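Local atomic coordinates of lipolytic enzyme, G-D-S-L family (PDB entry 7BR2), a protein that metabolises the drug diltiazem as an SGNH/GDSL-type serine esterase of a gut bacterium, and may also have lysophospholipase activity. Residues 115-120 with 163-168; 122-125 with 131-134; 353-358 with 428-433; 38-43 with 51-56; 375-380 with 409-414. One frame throughout, in Å; residues are numbered along the deposited sequence.

Contact 1: residues 115-120 with 163-168; sequences KNFQQM and IEYQRE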
# COMPACT_ATOMS: atom_id res chain seq x y z
N LYS A 115 -16.19 20.61 9.53
CA LYS A 115 -15.79 22.01 9.55
C LYS A 115 -14.32 22.14 9.15
O LYS A 115 -13.96 22.99 8.32
CB LYS A 115 -16.07 22.61 10.94
CG LYS A 115 -15.78 24.11 11.07
CD LYS A 115 -15.68 24.56 12.52
CE LYS A 115 -15.05 25.94 12.63
NZ LYS A 115 -16.08 26.99 12.83
N ASN A 116 -13.46 21.29 9.71
CA ASN A 116 -12.04 21.36 9.31
C ASN A 116 -11.83 20.90 7.87
O ASN A 116 -11.07 21.52 7.09
CB ASN A 116 -11.20 20.53 10.27
CG ASN A 116 -11.19 21.13 11.65
OD1 ASN A 116 -10.96 22.34 11.79
ND2 ASN A 116 -11.47 20.32 12.66
N PHE A 117 -12.53 19.83 7.47
CA PHE A 117 -12.41 19.34 6.10
C PHE A 117 -12.75 20.43 5.10
O PHE A 117 -12.17 20.45 4.02
CB PHE A 117 -13.30 18.13 5.86
CG PHE A 117 -13.34 17.69 4.42
CD1 PHE A 117 -12.33 16.90 3.89
CD2 PHE A 117 -14.38 18.07 3.58
CE1 PHE A 117 -12.35 16.50 2.57
CE2 PHE A 117 -14.41 17.67 2.25
CZ PHE A 117 -13.39 16.88 1.75
N GLN A 118 -13.69 21.32 5.44
CA GLN A 118 -14.09 22.36 4.50
C GLN A 118 -12.96 23.35 4.25
O GLN A 118 -12.80 23.86 3.13
CB GLN A 118 -15.34 23.09 5.03
CG GLN A 118 -16.66 22.32 4.83
CD GLN A 118 -17.86 23.00 5.49
OE1 GLN A 118 -18.13 22.80 6.68
NE2 GLN A 118 -18.60 23.78 4.71
N GLN A 119 -12.16 23.64 5.28
CA GLN A 119 -10.95 24.42 5.09
C GLN A 119 -10.04 23.73 4.07
O GLN A 119 -9.58 24.34 3.09
CB GLN A 119 -10.24 24.58 6.43
CG GLN A 119 -10.99 25.42 7.48
CD GLN A 119 -11.29 26.82 7.01
OE1 GLN A 119 -12.37 27.10 6.47
NE2 GLN A 119 -10.32 27.71 7.17
N MET A 120 -9.81 22.44 4.28
CA MET A 120 -8.99 21.70 3.32
C MET A 120 -9.60 21.73 1.92
O MET A 120 -8.89 21.95 0.93
CB MET A 120 -8.80 20.26 3.78
CG MET A 120 -8.10 20.10 5.11
SD MET A 120 -7.78 18.35 5.40
CE MET A 120 -6.25 18.25 4.53
N ILE A 163 -17.01 9.89 5.86
CA ILE A 163 -16.69 9.39 4.53
C ILE A 163 -17.77 9.76 3.52
O ILE A 163 -17.47 10.08 2.37
CB ILE A 163 -16.45 7.87 4.58
CG1 ILE A 163 -15.22 7.59 5.45
CG2 ILE A 163 -16.27 7.32 3.18
CD1 ILE A 163 -14.88 6.15 5.64
N GLU A 164 -19.04 9.76 3.94
CA GLU A 164 -20.11 10.20 3.04
C GLU A 164 -19.99 11.68 2.72
O GLU A 164 -20.25 12.10 1.58
CB GLU A 164 -21.48 9.88 3.63
CG GLU A 164 -22.16 8.63 3.05
CD GLU A 164 -22.12 8.60 1.50
OE1 GLU A 164 -22.75 9.47 0.86
OE2 GLU A 164 -21.49 7.68 0.93
N TYR A 165 -19.61 12.49 3.71
CA TYR A 165 -19.35 13.90 3.40
C TYR A 165 -18.22 14.03 2.38
O TYR A 165 -18.29 14.86 1.45
CB TYR A 165 -19.03 14.68 4.66
CG TYR A 165 -19.12 16.16 4.43
CD1 TYR A 165 -18.07 16.86 3.84
CD2 TYR A 165 -20.26 16.86 4.76
CE1 TYR A 165 -18.15 18.21 3.59
CE2 TYR A 165 -20.35 18.23 4.53
CZ TYR A 165 -19.29 18.90 3.94
OH TYR A 165 -19.38 20.25 3.71
N GLN A 166 -17.17 13.21 2.52
CA GLN A 166 -16.11 13.18 1.52
C GLN A 166 -16.66 12.83 0.14
O GLN A 166 -16.34 13.49 -0.86
CB GLN A 166 -15.03 12.17 1.91
CG GLN A 166 -14.03 12.65 2.91
CD GLN A 166 -12.98 11.60 3.16
OE1 GLN A 166 -13.22 10.63 3.88
NE2 GLN A 166 -11.81 11.77 2.55
N ARG A 167 -17.46 11.76 0.05
CA ARG A 167 -17.99 11.30 -1.23
C ARG A 167 -18.77 12.41 -1.93
O ARG A 167 -18.57 12.68 -3.12
CB ARG A 167 -18.85 10.05 -1.04
CG ARG A 167 -19.34 9.38 -2.34
CD ARG A 167 -20.51 8.38 -2.12
NE ARG A 167 -20.19 7.22 -1.25
CZ ARG A 167 -19.68 6.06 -1.69
NH1 ARG A 167 -19.42 5.88 -2.98
NH2 ARG A 167 -19.43 5.08 -0.83
N GLU A 168 -19.64 13.09 -1.18
CA GLU A 168 -20.46 14.12 -1.80
C GLU A 168 -19.65 15.35 -2.17
O GLU A 168 -19.91 15.98 -3.22
CB GLU A 168 -21.61 14.49 -0.87
CG GLU A 168 -22.46 13.27 -0.54
CD GLU A 168 -23.45 13.47 0.59
OE1 GLU A 168 -23.52 14.59 1.15
OE2 GLU A 168 -24.14 12.48 0.94
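Phe117 and Tyr165 bring their rings together between two helices. The ring planes stand at 84°, but the centroids are 6.0 Å apart and the approach is oblique. One side of the Phe117 ring, CD2 and CE2, lies against CD1 and CE1 of Tyr165. The nearest ring atoms are Phe117 CD2 and Tyr165 CE1, at 3.8 Å. In both residues the side chain starts out toward the other helix, with CG anti to the backbone N (chi1 173° in Phe117). Beyond the rings, the extended chain of Gln118 crosses the phenol end of Tyr165 at about a right angle, with Gln118 CG 3.6 Å from Tyr165 OH. Gln166 CG approaches Phe117 CE1 at 4.2 Å. With alanine in place of Tyr165, Phe117 would probably lose its ring neighbour and Gln118 the hydroxyl end it crosses. The axes of the two segments come within 11.5 Å, at 29°. Such near-parallel helices, 102-125 and 155-173, flank the parallel sheet in the alpha/beta/alpha sandwich of SGNH hydrolases.

Contact 2: residues 122-125 with 131-134; sequences KRFK and RIVM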
# COMPACT_ATOMS: atom_id res chain seq x y z
N LYS A 122 -11.60 23.86 0.45
CA LYS A 122 -11.30 25.14 -0.17
C LYS A 122 -9.87 25.17 -0.70
O LYS A 122 -9.64 25.63 -1.82
CB LYS A 122 -11.54 26.27 0.83
CG LYS A 122 -11.09 27.61 0.29
CD LYS A 122 -11.62 28.79 1.08
CE LYS A 122 -11.49 30.07 0.23
NZ LYS A 122 -10.09 30.33 -0.24
N ARG A 123 -8.90 24.66 0.08
CA ARG A 123 -7.52 24.67 -0.43
C ARG A 123 -7.39 23.79 -1.68
O ARG A 123 -6.72 24.17 -2.64
CB ARG A 123 -6.51 24.21 0.63
CG ARG A 123 -6.57 24.95 1.94
CD ARG A 123 -6.01 26.38 1.84
NE ARG A 123 -4.86 26.55 0.94
CZ ARG A 123 -3.58 26.50 1.34
NH1 ARG A 123 -2.60 26.69 0.47
NH2 ARG A 123 -3.29 26.26 2.62
N PHE A 124 -8.02 22.62 -1.67
CA PHE A 124 -7.90 21.70 -2.79
C PHE A 124 -8.51 22.28 -4.05
O PHE A 124 -7.99 22.08 -5.16
CB PHE A 124 -8.53 20.35 -2.43
CG PHE A 124 -7.89 19.66 -1.24
CD1 PHE A 124 -6.56 19.91 -0.91
CD2 PHE A 124 -8.62 18.81 -0.44
CE1 PHE A 124 -5.97 19.28 0.18
CE2 PHE A 124 -8.05 18.17 0.65
CZ PHE A 124 -6.72 18.41 0.97
N LYS A 125 -9.62 23.01 -3.92
CA LYS A 125 -10.26 23.59 -5.09
C LYS A 125 -9.37 24.61 -5.79
O LYS A 125 -9.50 24.83 -6.99
CB LYS A 125 -11.60 24.21 -4.68
CG LYS A 125 -12.54 23.15 -4.13
CD LYS A 125 -14.00 23.47 -4.26
CE LYS A 125 -14.35 24.91 -4.13
NZ LYS A 125 -15.84 24.98 -4.18
N ARG A 131 -4.56 16.35 -9.24
CA ARG A 131 -5.72 15.47 -9.15
C ARG A 131 -6.00 15.12 -7.69
O ARG A 131 -5.12 14.59 -6.99
CB ARG A 131 -5.47 14.22 -9.98
CG ARG A 131 -6.63 13.23 -9.97
CD ARG A 131 -6.64 12.37 -11.23
NE ARG A 131 -5.45 11.54 -11.44
CZ ARG A 131 -5.36 10.25 -11.09
NH1 ARG A 131 -6.38 9.65 -10.50
NH2 ARG A 131 -4.24 9.57 -11.35
N ILE A 132 -7.23 15.38 -7.24
CA ILE A 132 -7.64 15.14 -5.86
C ILE A 132 -8.41 13.82 -5.79
O ILE A 132 -9.33 13.59 -6.58
CB ILE A 132 -8.49 16.31 -5.31
CG1 ILE A 132 -7.76 17.64 -5.48
CG2 ILE A 132 -8.80 16.11 -3.85
CD1 ILE A 132 -6.47 17.72 -4.67
N VAL A 133 -8.03 12.95 -4.85
CA VAL A 133 -8.69 11.66 -4.67
C VAL A 133 -9.11 11.52 -3.21
O VAL A 133 -8.27 11.29 -2.33
CB VAL A 133 -7.78 10.50 -5.09
CG1 VAL A 133 -8.49 9.17 -4.89
CG2 VAL A 133 -7.33 10.67 -6.55
N MET A 134 -10.42 11.60 -2.95
CA MET A 134 -10.93 11.31 -1.62
C MET A 134 -10.87 9.81 -1.40
O MET A 134 -11.37 9.04 -2.23
CB MET A 134 -12.36 11.82 -1.47
CG MET A 134 -12.50 13.33 -1.54
SD MET A 134 -11.79 14.17 -0.12
CE MET A 134 -10.58 15.24 -0.90
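Phe124 meets Ile132 and Met134 through purely apolar contacts. Its CG lies anti to the carbonyl carbon (chi1 -61°), and the side chain sets out toward the strand. Ile132 carries its CG1 beside the backbone N and bends again at chi2 (-63°). This bend brings CD1 to the base of the phenylalanine, 4.0 Å from Phe124 CB. The two side chains cross at about a right angle. Met134 reaches the ring by a different route. Its chain is folded at chi2 and chi3, and the methyl CE comes to 4.1 Å from Phe124 CD2, with Phe124 CE2 nearly as close. Ile132 therefore touches the root of the phenylalanine, and Met134 touches one side of its ring. Both approaches to the ring are oblique. All three residues are buried. Helix 102-125 here packs on strand 131-136, which follows it directly in the chain. Leu83 and Val85 of the adjacent strand 82-85 also touch Phe124, as does Leu71 of helix 64-75, while Met134 reaches across to Gln166 and Ala170 of helix 155-173.

Contact 3: residues 353-358 with 428-433; sequences MHLNEY and DVLISK
Leu355 and Leu430 meet through their methyl groups, CD2 of Leu355 lying 3.8 Å from CD2 of Leu430. The other branch of each leucine has its own neighbour. Leu355 CD1 lies 4.0 Å from CG of Lys433, so it touches the aliphatic start of the lysine. Leu430 CD1 lies 3.8 Å from CB of Tyr358. The phenol ring of Tyr358 turns away from this meeting. The ammonium of Lys433 also leads off, because its chain bends at chi2 and chi3, and NZ forms a salt bridge with Glu436. Both leucines have the same rotamer, with CG anti to the carbonyl carbon and chi2 near 167°. The two helical segments run nearly antiparallel, at 161°, their axes approaching to 9.2 Å. The contact is at the surface and no hydrogen bond joins the two segments. Further out, Leu355 also packs on Ile434 and Ile437, and Leu430 on Leu362 and the side chain of Arg359. On the inner side Asn356 and Ile431 face helix 35-46, touching Leu41 and Trp40. Helices 344-377 and 417-437 thus form an antiparallel pair lying against the hydrolase domain.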
# COMPACT_ATOMS: atom_id res chain seq x y z
N MET A 353 11.43 -5.68 -3.51
CA MET A 353 10.59 -5.53 -2.32
C MET A 353 11.41 -5.11 -1.11
O MET A 353 11.00 -4.25 -0.33
CB MET A 353 9.85 -6.84 -2.03
CG MET A 353 9.04 -6.88 -0.75
SD MET A 353 8.56 -8.57 -0.25
CE MET A 353 10.04 -9.18 0.56
N HIS A 354 12.58 -5.74 -0.93
CA HIS A 354 13.44 -5.40 0.19
C HIS A 354 14.00 -3.99 0.06
O HIS A 354 14.04 -3.23 1.05
CB HIS A 354 14.58 -6.41 0.30
CG HIS A 354 14.15 -7.78 0.72
ND1 HIS A 354 13.33 -8.00 1.80
CD2 HIS A 354 14.46 -9.01 0.22
CE1 HIS A 354 13.14 -9.30 1.95
NE2 HIS A 354 13.81 -9.93 1.00
N LEU A 355 14.46 -3.62 -1.15
CA LEU A 355 14.90 -2.25 -1.38
C LEU A 355 13.80 -1.25 -1.02
O LEU A 355 14.06 -0.22 -0.36
CB LEU A 355 15.31 -2.08 -2.85
CG LEU A 355 16.60 -2.81 -3.24
CD1 LEU A 355 16.76 -2.90 -4.75
CD2 LEU A 355 17.82 -2.14 -2.61
N ASN A 356 12.56 -1.56 -1.41
CA ASN A 356 11.43 -0.66 -1.16
C ASN A 356 11.14 -0.54 0.33
O ASN A 356 10.76 0.53 0.80
CB ASN A 356 10.20 -1.16 -1.91
CG ASN A 356 9.02 -0.24 -1.74
OD1 ASN A 356 9.11 0.96 -2.01
ND2 ASN A 356 7.89 -0.80 -1.28
N GLU A 357 11.32 -1.63 1.08
CA GLU A 357 11.11 -1.57 2.54
C GLU A 357 12.19 -0.73 3.23
O GLU A 357 11.88 0.08 4.12
CB GLU A 357 11.04 -3.00 3.09
CG GLU A 357 11.12 -3.14 4.60
CD GLU A 357 9.89 -2.64 5.34
OE1 GLU A 357 8.81 -2.51 4.71
OE2 GLU A 357 10.01 -2.38 6.57
N TYR A 358 13.46 -0.89 2.83
CA TYR A 358 14.52 0.00 3.32
C TYR A 358 14.15 1.46 3.09
O TYR A 358 14.28 2.32 3.98
CB TYR A 358 15.84 -0.28 2.60
CG TYR A 358 16.62 -1.51 3.01
CD1 TYR A 358 16.92 -1.75 4.35
CD2 TYR A 358 17.09 -2.41 2.07
CE1 TYR A 358 17.65 -2.86 4.73
CE2 TYR A 358 17.82 -3.53 2.45
CZ TYR A 358 18.09 -3.75 3.78
OH TYR A 358 18.81 -4.85 4.18
N ASP A 428 16.81 8.13 -2.69
CA ASP A 428 16.97 8.15 -4.14
C ASP A 428 17.91 7.05 -4.62
O ASP A 428 17.72 6.51 -5.71
CB ASP A 428 17.47 9.52 -4.61
CG ASP A 428 16.37 10.56 -4.64
OD1 ASP A 428 15.18 10.20 -4.79
OD2 ASP A 428 16.70 11.76 -4.46
N VAL A 429 18.93 6.72 -3.83
CA VAL A 429 19.78 5.58 -4.17
C VAL A 429 18.94 4.33 -4.30
O VAL A 429 19.06 3.57 -5.27
CB VAL A 429 20.88 5.38 -3.11
CG1 VAL A 429 21.39 3.94 -3.16
CG2 VAL A 429 22.01 6.36 -3.33
N LEU A 430 18.07 4.11 -3.32
CA LEU A 430 17.23 2.91 -3.32
C LEU A 430 16.24 2.92 -4.48
O LEU A 430 16.05 1.90 -5.15
CB LEU A 430 16.50 2.79 -1.99
CG LEU A 430 17.41 2.61 -0.79
CD1 LEU A 430 16.63 2.79 0.50
CD2 LEU A 430 18.06 1.23 -0.85
N ILE A 431 15.60 4.06 -4.72
CA ILE A 431 14.62 4.17 -5.80
C ILE A 431 15.28 3.97 -7.16
O ILE A 431 14.71 3.31 -8.05
CB ILE A 431 13.89 5.53 -5.70
CG1 ILE A 431 13.15 5.61 -4.35
CG2 ILE A 431 12.90 5.71 -6.85
CD1 ILE A 431 12.71 7.02 -3.93
N SER A 432 16.47 4.55 -7.35
CA SER A 432 17.19 4.33 -8.60
C SER A 432 17.57 2.87 -8.77
O SER A 432 17.47 2.32 -9.87
CB SER A 432 18.45 5.20 -8.68
OG SER A 432 18.08 6.57 -8.70
N LYS A 433 18.03 2.21 -7.70
CA LYS A 433 18.35 0.80 -7.84
C LYS A 433 17.11 0.01 -8.27
O LYS A 433 17.18 -0.81 -9.19
CB LYS A 433 18.92 0.26 -6.53
CG LYS A 433 19.71 -1.04 -6.70
CD LYS A 433 20.76 -0.86 -7.78
CE LYS A 433 22.07 -1.50 -7.38
NZ LYS A 433 23.17 -1.18 -8.33

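Contact 4: residues 38-43 with 51-56; sequences FIWLYY and PIRVFN
Trp40 and Val54 make the central CH-pi contact. Val54 CG2 sits over the five-membered ring of the indole, 4.0 Å from its centroid and 27° off the normal. A second CH-pi contact lies beside it, where Ile52 CD1 stands over the face of Tyr43, 4.1 Å from the ring centroid. Ile52 gets there with CG1 between the backbone N and the carbonyl carbon (chi1 67°), and its chain runs across the phenol ring at about a right angle.

Apolar packing joins these two sites. Ile52 CG1 touches Trp40 CD1 at 3.8 Å while its CD1 serves Tyr43, so one side chain bridges both aromatics.

The indole also lies against the strand backbone. Arg53 CA and Val54 N sit over one of its faces, offset toward the rim, and Trp40 CZ3 comes to 3.4 Å from Val54 O. Trp40 CG is anti to the backbone N (chi1 -159°), which carries the indole over to the strand, one face against its backbone.

Polar groups find partners beyond the two segments. Trp40 NE1 is hydrogen-bonded to Tyr435 OH, Tyr43 OH to Gln224 and to the Phe16 backbone N, and Arg53 forms a salt bridge with Asp428. Helix 35-46 thus packs on strand 53-58 and on Ile52 just before it. This strand is an outermost one of the parallel sheet, next to strand 21-26, with helices 210-223 and 344-377 close by.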
# COMPACT_ATOMS: atom_id res chain seq x y z
N PHE A 38 3.12 -0.55 -0.43
CA PHE A 38 2.69 -1.72 -1.19
C PHE A 38 2.14 -1.32 -2.55
O PHE A 38 2.36 -2.01 -3.56
CB PHE A 38 1.63 -2.48 -0.36
CG PHE A 38 2.17 -3.07 0.93
CD1 PHE A 38 3.53 -3.30 1.11
CD2 PHE A 38 1.30 -3.40 1.97
CE1 PHE A 38 4.01 -3.85 2.28
CE2 PHE A 38 1.78 -3.94 3.16
CZ PHE A 38 3.14 -4.17 3.32
N ILE A 39 1.44 -0.18 -2.62
CA ILE A 39 0.95 0.33 -3.90
C ILE A 39 2.11 0.70 -4.82
O ILE A 39 2.12 0.37 -6.02
CB ILE A 39 0.01 1.53 -3.67
CG1 ILE A 39 -1.28 1.10 -2.97
CG2 ILE A 39 -0.31 2.20 -4.98
CD1 ILE A 39 -2.13 2.30 -2.45
N TRP A 40 3.10 1.43 -4.28
CA TRP A 40 4.28 1.74 -5.08
C TRP A 40 4.97 0.46 -5.54
O TRP A 40 5.41 0.38 -6.69
CB TRP A 40 5.24 2.64 -4.30
CG TRP A 40 6.22 3.42 -5.15
CD1 TRP A 40 6.37 3.35 -6.51
CD2 TRP A 40 7.19 4.37 -4.69
NE1 TRP A 40 7.37 4.19 -6.92
CE2 TRP A 40 7.89 4.84 -5.83
CE3 TRP A 40 7.54 4.88 -3.43
CZ2 TRP A 40 8.91 5.79 -5.74
CZ3 TRP A 40 8.55 5.83 -3.34
CH2 TRP A 40 9.23 6.27 -4.49
N LEU A 41 5.05 -0.55 -4.66
CA LEU A 41 5.64 -1.82 -5.04
C LEU A 41 4.93 -2.43 -6.25
O LEU A 41 5.56 -3.00 -7.16
CB LEU A 41 5.59 -2.78 -3.85
CG LEU A 41 6.21 -4.17 -4.04
CD1 LEU A 41 7.66 -4.04 -4.44
CD2 LEU A 41 6.08 -4.99 -2.74
N TYR A 42 3.60 -2.34 -6.27
CA TYR A 42 2.87 -2.79 -7.45
C TYR A 42 3.33 -2.04 -8.69
O TYR A 42 3.63 -2.65 -9.72
CB TYR A 42 1.37 -2.61 -7.25
CG TYR A 42 0.57 -3.09 -8.44
CD1 TYR A 42 0.18 -4.42 -8.53
CD2 TYR A 42 0.21 -2.23 -9.47
CE1 TYR A 42 -0.56 -4.88 -9.61
CE2 TYR A 42 -0.53 -2.67 -10.55
CZ TYR A 42 -0.91 -4.00 -10.61
OH TYR A 42 -1.64 -4.46 -11.68
N TYR A 43 3.39 -0.71 -8.62
CA TYR A 43 3.79 0.03 -9.83
C TYR A 43 5.24 -0.26 -10.21
O TYR A 43 5.57 -0.26 -11.40
CB TYR A 43 3.61 1.53 -9.63
CG TYR A 43 2.20 2.01 -9.83
CD1 TYR A 43 1.25 1.89 -8.83
CD2 TYR A 43 1.81 2.57 -11.04
CE1 TYR A 43 -0.06 2.33 -9.02
CE2 TYR A 43 0.52 3.00 -11.25
CZ TYR A 43 -0.41 2.88 -10.24
OH TYR A 43 -1.70 3.33 -10.46
N PRO A 51 8.30 5.05 -14.30
CA PRO A 51 8.65 5.48 -12.94
C PRO A 51 7.67 6.51 -12.41
O PRO A 51 7.24 7.43 -13.12
CB PRO A 51 10.05 6.09 -13.10
CG PRO A 51 10.15 6.47 -14.52
CD PRO A 51 9.33 5.44 -15.28
N ILE A 52 7.30 6.33 -11.15
CA ILE A 52 6.47 7.26 -10.41
C ILE A 52 7.13 7.48 -9.04
O ILE A 52 8.11 6.82 -8.70
CB ILE A 52 5.03 6.74 -10.23
CG1 ILE A 52 5.04 5.50 -9.31
CG2 ILE A 52 4.43 6.37 -11.58
CD1 ILE A 52 3.70 5.18 -8.73
N ARG A 53 6.52 8.35 -8.24
CA ARG A 53 6.97 8.61 -6.88
C ARG A 53 5.75 8.68 -5.98
O ARG A 53 4.80 9.41 -6.28
CB ARG A 53 7.78 9.90 -6.77
CG ARG A 53 9.25 9.69 -7.02
CD ARG A 53 10.01 11.00 -7.18
NE ARG A 53 11.38 10.72 -7.61
CZ ARG A 53 12.36 10.37 -6.78
NH1 ARG A 53 12.13 10.27 -5.47
NH2 ARG A 53 13.56 10.11 -7.27
N VAL A 54 5.76 7.88 -4.92
CA VAL A 54 4.75 7.89 -3.88
C VAL A 54 5.34 8.52 -2.62
O VAL A 54 6.52 8.32 -2.30
CB VAL A 54 4.25 6.46 -3.63
CG1 VAL A 54 3.25 6.41 -2.48
CG2 VAL A 54 3.63 5.93 -4.91
N PHE A 55 4.52 9.29 -1.91
CA PHE A 55 4.92 9.98 -0.69
C PHE A 55 3.97 9.62 0.44
O PHE A 55 2.75 9.69 0.28
CB PHE A 55 4.92 11.51 -0.88
CG PHE A 55 5.91 11.99 -1.90
CD1 PHE A 55 5.58 11.97 -3.26
CD2 PHE A 55 7.16 12.46 -1.52
CE1 PHE A 55 6.49 12.41 -4.22
CE2 PHE A 55 8.07 12.90 -2.47
CZ PHE A 55 7.73 12.88 -3.83
N ASN A 56 4.55 9.20 1.55
CA ASN A 56 3.83 9.11 2.82
C ASN A 56 3.58 10.52 3.37
O ASN A 56 4.53 11.25 3.67
CB ASN A 56 4.67 8.28 3.78
CG ASN A 56 4.01 8.06 5.13
OD1 ASN A 56 3.03 8.72 5.48
ND2 ASN A 56 4.59 7.15 5.91

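Contact 5: residues 375-380 with 409-414; sequences GFFQQK and DLYSKM
Phe377 drives one corner of its ring against the face of Tyr411. Phe377 CE2 lies 3.3 Å above the phenol plane, offset toward its rim, and 3.4 Å from Tyr411 CZ. The planes are tilted by 40°, and the rings come from opposite directions. Phe376 CD2 covers one face of Phe377, 3.6 Å above the ring centre. This tight spot is confined to the ring ends; the backbones are far apart, CA of Phe377 lying 11.1 Å from CA of Tyr411. It joins the last part of the long helix 344-377 to the short helix 408-414 in a helical part of the chain without strands, and Met394 of helix 388-397 touches both rings. A serine at Tyr411 would probably leave Phe377 without the aromatic face it rests on and Asn386 without its weak hydrogen bond. The far side of helix 408-414 is looser and more exposed. There Lys413 NZ forms a salt bridge with Asp409 OD2 at 3.1 Å, from above the carboxylate plane.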
# COMPACT_ATOMS: atom_id res chain seq x y z
N GLY A 375 3.59 18.94 14.89
CA GLY A 375 3.00 18.57 16.15
C GLY A 375 3.61 19.25 17.36
O GLY A 375 3.05 19.12 18.46
N PHE A 376 4.73 19.96 17.22
CA PHE A 376 5.28 20.72 18.34
C PHE A 376 5.75 22.12 17.95
O PHE A 376 5.29 23.11 18.53
CB PHE A 376 6.42 19.96 19.02
CG PHE A 376 7.10 20.76 20.09
CD1 PHE A 376 6.48 20.96 21.31
CD2 PHE A 376 8.36 21.30 19.87
CE1 PHE A 376 7.10 21.70 22.31
CE2 PHE A 376 8.98 22.04 20.87
CZ PHE A 376 8.35 22.24 22.09
N PHE A 377 6.65 22.23 16.97
CA PHE A 377 7.32 23.51 16.74
C PHE A 377 6.39 24.57 16.15
O PHE A 377 6.56 25.75 16.46
CB PHE A 377 8.55 23.33 15.83
CG PHE A 377 9.72 22.76 16.55
CD1 PHE A 377 10.29 23.46 17.60
CD2 PHE A 377 10.26 21.54 16.19
CE1 PHE A 377 11.36 22.95 18.30
CE2 PHE A 377 11.35 21.02 16.88
CZ PHE A 377 11.90 21.72 17.94
N GLN A 378 5.42 24.17 15.33
CA GLN A 378 4.50 25.15 14.74
C GLN A 378 3.75 25.93 15.81
O GLN A 378 3.58 27.15 15.70
CB GLN A 378 3.50 24.44 13.82
CG GLN A 378 2.63 25.40 13.04
CD GLN A 378 1.72 24.69 12.05
OE1 GLN A 378 1.28 23.57 12.29
NE2 GLN A 378 1.44 25.34 10.91
N GLN A 379 3.28 25.25 16.85
CA GLN A 379 2.54 25.95 17.89
C GLN A 379 3.44 26.88 18.70
O GLN A 379 2.94 27.80 19.36
CB GLN A 379 1.87 24.94 18.81
CG GLN A 379 0.69 24.13 18.21
CD GLN A 379 1.02 23.38 16.90
OE1 GLN A 379 0.47 23.69 15.82
NE2 GLN A 379 1.98 22.43 16.98
N LYS A 380 4.77 26.70 18.62
CA LYS A 380 5.71 27.56 19.31
C LYS A 380 6.28 28.64 18.41
O LYS A 380 7.20 29.35 18.82
CB LYS A 380 6.86 26.75 19.92
CG LYS A 380 6.38 25.67 20.88
CD LYS A 380 5.94 26.34 22.19
CE LYS A 380 5.76 25.32 23.30
NZ LYS A 380 4.36 24.77 23.27
N ASP A 409 16.47 12.94 20.03
CA ASP A 409 17.67 12.49 19.34
C ASP A 409 17.49 12.56 17.82
O ASP A 409 18.32 13.15 17.08
CB ASP A 409 18.01 11.06 19.80
CG ASP A 409 19.30 10.54 19.20
OD1 ASP A 409 20.29 11.29 19.22
OD2 ASP A 409 19.33 9.39 18.71
N LEU A 410 16.37 12.01 17.33
CA LEU A 410 16.07 12.09 15.92
C LEU A 410 16.00 13.53 15.46
O LEU A 410 16.52 13.86 14.40
CB LEU A 410 14.75 11.35 15.62
CG LEU A 410 14.32 11.32 14.14
CD1 LEU A 410 13.70 9.96 13.79
CD2 LEU A 410 13.36 12.47 13.77
N TYR A 411 15.38 14.42 16.25
CA TYR A 411 15.29 15.80 15.80
C TYR A 411 16.66 16.47 15.75
O TYR A 411 16.93 17.30 14.87
CB TYR A 411 14.34 16.63 16.67
CG TYR A 411 14.32 18.07 16.19
CD1 TYR A 411 13.62 18.43 15.05
CD2 TYR A 411 15.03 19.07 16.86
CE1 TYR A 411 13.61 19.74 14.59
CE2 TYR A 411 15.02 20.39 16.42
CZ TYR A 411 14.32 20.71 15.28
OH TYR A 411 14.31 22.01 14.82
N SER A 412 17.55 16.13 16.70
CA SER A 412 18.89 16.72 16.71
C SER A 412 19.67 16.31 15.48
O SER A 412 20.56 17.05 15.03
CB SER A 412 19.63 16.33 18.01
OG SER A 412 20.13 15.01 18.00
N LYS A 413 19.34 15.15 14.90
CA LYS A 413 19.92 14.82 13.60
C LYS A 413 19.16 15.49 12.44
O LYS A 413 19.77 16.12 11.57
CB LYS A 413 19.93 13.30 13.40
CG LYS A 413 20.45 12.52 14.61
CD LYS A 413 20.26 11.02 14.43
CE LYS A 413 20.32 10.26 15.76
NZ LYS A 413 19.56 8.95 15.70
N MET A 414 17.85 15.35 12.39
CA MET A 414 17.12 15.74 11.19
C MET A 414 16.91 17.24 11.06
O MET A 414 16.53 17.70 9.98
CB MET A 414 15.77 15.00 11.15
CG MET A 414 15.91 13.51 10.90
SD MET A 414 16.47 13.13 9.20
CE MET A 414 14.90 13.22 8.33

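Overall arrangement
From the N terminus, contact 4 closes first, a short loop joining helix 35-46 to edge strand 53-58. Contact 1 opens next on helix 102-125 and closes on helix 155-173. Contact 2 nests inside it, tying the end of the same helix to strand 131-136, and the two touch where Met134 meets Phe117 and Gln166. Contact 3 spans helices 344-377 and 417-437, with contact 5 nested in its loop at the far end of helix 344-377. None of the loops cross. Contacts 1, 2 and 4 belong to the hydrolase domain. Contact 3 touches contact 4 by a salt bridge and by packing, joining the helical region to that domain.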